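Local structure of Lip_vut3, C2L (Metagenome, 6NKD) at residues 32-35 with 39-42. The protein probably hydrolyses ester bonds of lipids as a serine lipase of the GDSL family, similar to the spore germination lipase LipC. Residues are numbered along the deposited sequence; the frame is centred on the assembly and turned at random.
Sequences KMEE and EEVS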
loop_
_atom_site.group_PDB
_atom_site.type_symbol
_atom_site.label_atom_id
_atom_site.label_comp_id
_atom_site.label_asym_id
_atom_site.label_seq_id
_atom_site.Cartn_x
_atom_site.Cartn_y
_atom_site.Cartn_z
ATOM N N LYS A 32 -23.160 -9.531 -9.056
ATOM C CA LYS A 32 -23.945 -10.476 -9.842
ATOM C C LYS A 32 -24.903 -11.270 -8.965
ATOM O O LYS A 32 -25.985 -11.654 -9.421
ATOM C CB LYS A 32 -23.017 -11.417 -10.609
ATOM C CG LYS A 32 -22.053 -10.698 -11.530
ATOM C CD LYS A 32 -21.180 -11.668 -12.296
ATOM C CE LYS A 32 -20.135 -10.917 -13.096
ATOM N NZ LYS A 32 -20.116 -11.350 -14.516
HETATM N N MSE A 33 -24.526 -11.520 -7.715
HETATM C CA MSE A 33 -25.395 -12.200 -6.764
HETATM C C MSE A 33 -26.647 -11.370 -6.510
HETATM O O MSE A 33 -27.755 -11.902 -6.463
HETATM C CB MSE A 33 -24.655 -12.461 -5.452
HETATM C CG MSE A 33 -25.416 -13.319 -4.460
HETATM SE SE MSE A 33 -24.498 -13.413 -2.745
HETATM C CE MSE A 33 -22.748 -13.997 -3.369
ATOM N N GLU A 34 -26.455 -10.056 -6.348
ATOM C CA GLU A 34 -27.590 -9.153 -6.195
ATOM C C GLU A 34 -28.457 -9.145 -7.446
ATOM O O GLU A 34 -29.690 -9.105 -7.359
ATOM C CB GLU A 34 -27.101 -7.737 -5.888
ATOM C CG GLU A 34 -26.322 -7.595 -4.594
ATOM C CD GLU A 34 -25.857 -6.171 -4.353
ATOM O OE1 GLU A 34 -25.947 -5.351 -5.291
ATOM O OE2 GLU A 34 -25.409 -5.869 -3.227
ATOM N N GLU A 35 -27.826 -9.184 -8.622
ATOM C CA GLU A 35 -28.574 -9.116 -9.872
ATOM C C GLU A 35 -29.369 -10.393 -10.118
ATOM O O GLU A 35 -30.494 -10.341 -10.626
ATOM C CB GLU A 35 -27.611 -8.839 -11.027
ATOM C CG GLU A 35 -28.267 -8.670 -12.385
ATOM C CD GLU A 35 -27.293 -8.170 -13.435
ATOM O OE1 GLU A 35 -27.661 -7.254 -14.204
ATOM O OE2 GLU A 35 -26.154 -8.683 -13.485
ATOM N N GLU A 39 -31.798 -8.832 -4.668
ATOM C CA GLU A 39 -31.723 -8.532 -3.247
ATOM C C GLU A 39 -30.335 -7.998 -2.926
ATOM O O GLU A 39 -29.333 -8.535 -3.405
ATOM C CB GLU A 39 -32.032 -9.776 -2.402
ATOM C CG GLU A 39 -32.070 -9.524 -0.905
ATOM C CD GLU A 39 -32.625 -10.706 -0.134
ATOM O OE1 GLU A 39 -33.097 -11.667 -0.776
ATOM O OE2 GLU A 39 -32.592 -10.672 1.114
ATOM N N GLU A 40 -30.288 -6.938 -2.122
ATOM C CA GLU A 40 -29.015 -6.363 -1.711
ATOM C C GLU A 40 -28.215 -7.374 -0.896
ATOM O O GLU A 40 -28.773 -8.249 -0.228
ATOM C CB GLU A 40 -29.243 -5.089 -0.893
ATOM C CG GLU A 40 -30.059 -4.013 -1.598
ATOM C CD GLU A 40 -29.197 -2.935 -2.231
ATOM O OE1 GLU A 40 -28.259 -3.277 -2.981
ATOM O OE2 GLU A 40 -29.456 -1.741 -1.969
ATOM N N VAL A 41 -26.892 -7.249 -0.954
ATOM C CA VAL A 41 -25.984 -8.186 -0.303
ATOM C C VAL A 41 -24.991 -7.405 0.544
ATOM O O VAL A 41 -24.392 -6.432 0.071
ATOM C CB VAL A 41 -25.244 -9.069 -1.328
ATOM C CG1 VAL A 41 -24.095 -9.817 -0.663
ATOM C CG2 VAL A 41 -26.210 -10.046 -1.982
ATOM N N SER A 42 -24.824 -7.824 1.796
ATOM C CA SER A 42 -23.786 -7.291 2.666
ATOM C C SER A 42 -22.558 -8.188 2.586
ATOM O O SER A 42 -22.676 -9.417 2.632
ATOM C CB SER A 42 -24.281 -7.193 4.109
ATOM O OG SER A 42 -23.264 -6.691 4.959
#
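E34 reaches from the helix to the start of the next strand, where its OE2 accepts the backbone N-H of V41, with OE2 and V41 N 3.0 Å apart. The bond is not ideal: the N-H arrives on the anti side of the carboxylate and 34° out of its plane. The same oxygen forms a salt bridge with K30 one helical turn earlier, and K30 NZ also donates to the carbonyl oxygen of V41. Lysine and glutamate thus satisfy both backbone polar groups of V41; the V41 oxygen has a further, weak hydrogen bond with S42 OG of the second subunit. The glutamate spans the gap because its chain is extended beyond CG (chi2 180°), and its methylenes do apolar work on the way, CG lying 3.6 Å from V41 CG2. This is the short connection between helix 25-37 and strand 41-47, an outermost strand, within this chain, of the parallel sheet in the SGNH (GDSL) hydrolase fold. The connection itself is lightly bonded: E39 N gives a weak hydrogen bond to E34 O at 3.4 Å, while E39 O receives a CA-H...O contact from E34. E39 turns its carboxylate away, OE2 accepting a hydrogen bond from T2 N. E40 OE1 stands 3.9 Å from E34 OE2, the two carboxylate planes 70° apart, like charges whose repulsion is probably eased by the ammonium group of K30. Were E34 an alanine, the V41 N-H would probably lose this acceptor and K30 its carboxylate partner. Next to these polar contacts the branched V41 points at the helix, and the long, unbranched chain of M33, a methionine present here as selenomethionine, suits a buried seam, its SE 3.9 Å from V41 CG2; both residues also touch Y5 of strand 3-9.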